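Local coordinates for protein homocitrate synthase (Sulfolobus acidocaldarius, PDB 6KTQ) that condenses 2-oxoglutarate with acetyl-CoA to give homocitrate, the first step of lysine biosynthesis by the alpha-aminoadipate pathway, at residues G43-F51 with N255-I263. Sequence-based numbering, arbitrary orientation.
Sequences GEQTPGVVF and NGLGERVGI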
ATOM      1  N   GLY A  43       9.898   1.730 -30.386  1.00 21.48           N
ATOM      2  CA  GLY A  43      11.248   2.195 -30.685  1.00 23.63           C
ATOM      3  C   GLY A  43      11.478   2.501 -32.169  1.00 24.02           C
ATOM      4  O   GLY A  43      12.219   3.429 -32.522  1.00 23.24           O
ATOM      5  N   GLU A  44      10.870   1.697 -33.038  1.00 25.15           N
ATOM      6  CA  GLU A  44      10.970   1.943 -34.484  1.00 26.05           C
ATOM      7  C   GLU A  44      10.063   3.099 -34.937  1.00 25.72           C
ATOM      8  O   GLU A  44      10.066   3.447 -36.105  1.00 27.79           O
ATOM      9  CB  GLU A  44      10.673   0.667 -35.281  1.00 24.72           C
ATOM     10  CG  GLU A  44      11.513   0.552 -36.523  1.00 25.21           C
ATOM     11  CD  GLU A  44      11.127  -0.605 -37.431  1.00 25.89           C
ATOM     12  OE1 GLU A  44      10.082  -1.276 -37.211  1.00 27.57           O
ATOM     13  OE2 GLU A  44      11.887  -0.854 -38.383  1.00 26.03           O
ATOM     14  N   GLN A  45       9.293   3.705 -34.033  1.00 25.40           N
ATOM     15  CA  GLN A  45       8.543   4.933 -34.369  1.00 26.10           C
ATOM     16  C   GLN A  45       9.349   6.199 -34.108  1.00 26.03           C
ATOM     17  O   GLN A  45       8.825   7.293 -34.237  1.00 25.88           O
ATOM     18  CB  GLN A  45       7.189   4.980 -33.658  1.00 26.24           C
ATOM     19  CG  GLN A  45       6.244   3.876 -34.119  1.00 26.14           C
ATOM     20  CD  GLN A  45       4.942   3.784 -33.348  1.00 29.14           C
ATOM     21  OE1 GLN A  45       4.493   2.695 -33.054  1.00 31.25           O
ATOM     22  NE2 GLN A  45       4.336   4.915 -33.026  1.00 29.88           N
ATOM     23  N   THR A  46      10.622   6.042 -33.734  1.00 26.62           N
ATOM     24  CA  THR A  46      11.525   7.165 -33.587  1.00 25.00           C
ATOM     25  C   THR A  46      11.858   7.765 -34.970  1.00 26.04           C
ATOM     26  O   THR A  46      12.247   7.025 -35.874  1.00 25.22           O
ATOM     27  CB  THR A  46      12.845   6.708 -32.933  1.00 24.67           C
ATOM     28  OG1 THR A  46      12.584   5.892 -31.766  1.00 24.41           O
ATOM     29  CG2 THR A  46      13.698   7.904 -32.564  1.00 24.46           C
ATOM     30  N   PRO A  47      11.725   9.097 -35.133  1.00 22.69           N
ATOM     31  CA  PRO A  47      12.168   9.714 -36.361  1.00 24.26           C
ATOM     32  C   PRO A  47      13.553   9.226 -36.752  1.00 24.42           C
ATOM     33  O   PRO A  47      14.478   9.220 -35.938  1.00 25.10           O
ATOM     34  CB  PRO A  47      12.188  11.217 -36.026  1.00 23.46           C
ATOM     35  CG  PRO A  47      11.125  11.352 -35.006  1.00 22.44           C
ATOM     36  CD  PRO A  47      11.171  10.086 -34.202  1.00 23.56           C
ATOM     37  N   GLY A  48      13.695   8.816 -37.997  1.00 24.33           N
ATOM     38  CA  GLY A  48      15.014   8.455 -38.521  1.00 25.51           C
ATOM     39  C   GLY A  48      15.483   7.056 -38.199  1.00 25.35           C
ATOM     40  O   GLY A  48      16.568   6.653 -38.631  1.00 27.55           O
ATOM     41  N   VAL A  49      14.672   6.288 -37.473  1.00 24.78           N
ATOM     42  CA  VAL A  49      15.058   4.952 -37.048  1.00 24.18           C
ATOM     43  C   VAL A  49      14.223   3.915 -37.795  1.00 24.53           C
ATOM     44  O   VAL A  49      12.998   3.951 -37.760  1.00 25.36           O
ATOM     45  CB  VAL A  49      14.859   4.746 -35.525  1.00 24.56           C
ATOM     46  CG1 VAL A  49      15.154   3.321 -35.139  1.00 24.72           C
ATOM     47  CG2 VAL A  49      15.783   5.655 -34.736  1.00 24.22           C
ATOM     48  N   VAL A  50      14.910   2.998 -38.470  1.00 25.02           N
ATOM     49  CA  VAL A  50      14.272   1.804 -39.013  1.00 25.07           C
ATOM     50  C   VAL A  50      15.243   0.667 -38.803  1.00 23.95           C
ATOM     51  O   VAL A  50      16.444   0.888 -38.762  1.00 24.59           O
ATOM     52  CB  VAL A  50      13.911   1.947 -40.516  1.00 25.29           C
ATOM     53  CG1 VAL A  50      12.699   2.850 -40.692  1.00 24.96           C
ATOM     54  CG2 VAL A  50      15.107   2.457 -41.327  1.00 25.84           C
ATOM     55  N   PHE A  51      14.699  -0.539 -38.643  1.00 23.94           N
ATOM     56  CA  PHE A  51      15.472  -1.729 -38.495  1.00 26.03           C
ATOM     57  C   PHE A  51      15.184  -2.666 -39.653  1.00 27.36           C
ATOM     58  O   PHE A  51      14.052  -2.749 -40.089  1.00 28.81           O
ATOM     59  CB  PHE A  51      15.044  -2.471 -37.231  1.00 26.52           C
ATOM     60  CG  PHE A  51      15.227  -1.675 -35.976  1.00 27.16           C
ATOM     61  CD1 PHE A  51      16.447  -1.090 -35.687  1.00 25.50           C
ATOM     62  CD2 PHE A  51      14.188  -1.532 -35.081  1.00 27.01           C
ATOM     63  CE1 PHE A  51      16.642  -0.393 -34.524  1.00 26.53           C
ATOM     64  CE2 PHE A  51      14.376  -0.829 -33.909  1.00 27.05           C
ATOM     65  CZ  PHE A  51      15.599  -0.249 -33.633  1.00 27.64           C
ATOM     66  N   ASN A 255      17.389   2.776 -24.590  1.00 23.89           N
ATOM     67  CA  ASN A 255      17.944   4.083 -24.929  1.00 23.35           C
ATOM     68  C   ASN A 255      16.928   5.199 -25.019  1.00 23.31           C
ATOM     69  O   ASN A 255      17.221   6.259 -25.557  1.00 22.53           O
ATOM     70  CB  ASN A 255      18.733   4.007 -26.252  1.00 24.46           C
ATOM     71  CG  ASN A 255      19.827   2.939 -26.237  1.00 24.43           C
ATOM     72  OD1 ASN A 255      20.207   2.412 -25.184  1.00 24.75           O
ATOM     73  ND2 ASN A 255      20.333   2.608 -27.417  1.00 28.28           N
ATOM     74  N   GLY A 256      15.719   4.978 -24.532  1.00 23.68           N
ATOM     75  CA  GLY A 256      14.705   6.034 -24.610  1.00 23.23           C
ATOM     76  C   GLY A 256      14.230   6.285 -26.033  1.00 23.68           C
ATOM     77  O   GLY A 256      13.855   7.409 -26.393  1.00 23.02           O
ATOM     78  N   LEU A 257      14.296   5.262 -26.872  1.00 21.86           N
ATOM     79  CA  LEU A 257      13.678   5.364 -28.199  1.00 23.01           C
ATOM     80  C   LEU A 257      12.135   5.505 -28.106  1.00 22.63           C
ATOM     81  O   LEU A 257      11.490   5.103 -27.106  1.00 22.91           O
ATOM     82  CB  LEU A 257      14.071   4.163 -29.055  1.00 23.26           C
ATOM     83  CG  LEU A 257      15.555   4.100 -29.467  1.00 24.46           C
ATOM     84  CD1 LEU A 257      15.871   2.742 -30.079  1.00 25.80           C
ATOM     85  CD2 LEU A 257      15.922   5.210 -30.455  1.00 25.75           C
ATOM     86  N   GLY A 258      11.554   6.056 -29.182  1.00 22.34           N
ATOM     87  CA  GLY A 258      10.122   6.106 -29.410  1.00 21.74           C
ATOM     88  C   GLY A 258       9.695   7.355 -30.138  1.00 23.05           C
ATOM     89  O   GLY A 258      10.529   8.206 -30.461  1.00 24.16           O
ATOM     90  N   GLU A 259       8.402   7.494 -30.391  1.00 23.94           N
ATOM     91  CA  GLU A 259       7.875   8.743 -30.921  1.00 25.74           C
ATOM     92  C   GLU A 259       8.365   9.905 -30.102  1.00 25.48           C
ATOM     93  O   GLU A 259       8.424   9.814 -28.875  1.00 25.11           O
ATOM     94  CB  GLU A 259       6.353   8.777 -30.908  1.00 27.65           C
ATOM     95  CG  GLU A 259       5.714   7.945 -31.965  1.00 29.28           C
ATOM     96  CD  GLU A 259       5.477   8.601 -33.324  1.00 29.06           C
ATOM     97  OE1 GLU A 259       5.565   9.849 -33.540  1.00 28.76           O
ATOM     98  OE2 GLU A 259       5.150   7.795 -34.201  1.00 31.65           O
ATOM     99  N   ARG A 260       8.722  10.976 -30.799  1.00 24.26           N
ATOM    100  CA  ARG A 260       9.090  12.248 -30.235  1.00 24.20           C
ATOM    101  C   ARG A 260      10.304  12.118 -29.303  1.00 25.11           C
ATOM    102  O   ARG A 260      11.418  11.983 -29.792  1.00 25.87           O
ATOM    103  CB  ARG A 260       7.878  12.939 -29.563  1.00 25.15           C
ATOM    104  CG  ARG A 260       6.669  13.173 -30.460  1.00 26.02           C
ATOM    105  CD  ARG A 260       5.520  13.943 -29.760  1.00 28.02           C
ATOM    106  NE  ARG A 260       5.219  13.412 -28.427  1.00 28.48           N
ATOM    107  CZ  ARG A 260       4.576  12.259 -28.178  1.00 29.34           C
ATOM    108  NH1 ARG A 260       4.078  11.521 -29.163  1.00 28.42           N
ATOM    109  NH2 ARG A 260       4.421  11.843 -26.921  1.00 26.50           N
ATOM    110  N   VAL A 261      10.101  12.126 -27.980  1.00 22.61           N
ATOM    111  CA  VAL A 261      11.217  11.951 -27.031  1.00 23.63           C
ATOM    112  C   VAL A 261      11.301  10.576 -26.423  1.00 22.63           C
ATOM    113  O   VAL A 261      12.132  10.313 -25.545  1.00 22.76           O
ATOM    114  CB  VAL A 261      11.181  13.031 -25.938  1.00 25.77           C
ATOM    115  CG1 VAL A 261      11.399  14.388 -26.577  1.00 28.08           C
ATOM    116  CG2 VAL A 261       9.889  12.997 -25.195  1.00 27.46           C
ATOM    117  N   GLY A 262      10.433   9.688 -26.886  1.00 20.60           N
ATOM    118  CA  GLY A 262      10.509   8.283 -26.517  1.00 21.08           C
ATOM    119  C   GLY A 262       9.805   7.951 -25.204  1.00 22.15           C
ATOM    120  O   GLY A 262       9.195   8.834 -24.588  1.00 21.72           O
ATOM    121  N   ILE A 263       9.907   6.681 -24.801  1.00 21.83           N
ATOM    122  CA  ILE A 263       9.313   6.175 -23.556  1.00 22.99           C
ATOM    123  C   ILE A 263      10.369   5.816 -22.534  1.00 22.99           C
ATOM    124  O   ILE A 263      11.578   6.045 -22.749  1.00 23.15           O
ATOM    125  CB  ILE A 263       8.326   5.003 -23.786  1.00 23.37           C
ATOM    126  CG1 ILE A 263       9.001   3.710 -24.276  1.00 23.23           C
ATOM    127  CG2 ILE A 263       7.229   5.433 -24.756  1.00 23.73           C
ATOM    128  CD1 ILE A 263       8.118   2.481 -24.095  1.00 24.38           C
TER
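T46 and G258 meet through a hydrogen bond in which the backbone N of G258 donates to T46 OG1 (2.8 Å), bent to 131° at the hydrogen. The same hydroxyl donates to the carbonyl O of G43 at 2.6 Å, and the backbone N of T46 reaches that oxygen from the same face. By accepting from G258 and donating to G43, T46 OG1 ties the 3-10 turn of its own loop to the backbone of 255-263. With OG1 beside the backbone N (chi1 -48°), the hydroxyl can serve both partners. A CA-H...O contact from T46 CA to G258 O (3.4 Å) adds to this pairing.

A second polar link joins Q45 and E259. Q45 NE2 gives E259 OE2 a nearly straight bond of 3.2 Å, which uses the anti lone pair of the carboxylate and lies close to the amide plane; the amide and carboxylate planes are turned 74° apart. The bend at chi2 turns the E259 chain, whose CB points away from 43-51, back so that OE2 comes up against Q45 CB, while Q45 OE1 accepts from R41.

The apolar packing centres on L257. Its CB lies 3.8 Å from G43 CA, where backbones run close, and its CD2 extends past T46 CG2 to V49 CG2 at 4.3 Å. V294 of helix 287-298 also touches L257.

These are loops following strands 31-37 and 249-252, neighbours in the parallel barrel, and their meeting closes part of the C-terminal rim of the TIM barrel beside the active site. There E42, a ligand of the zinc ion, accepts from the backbone N of E259, and R41 lines the 2-oxoglutarate pocket.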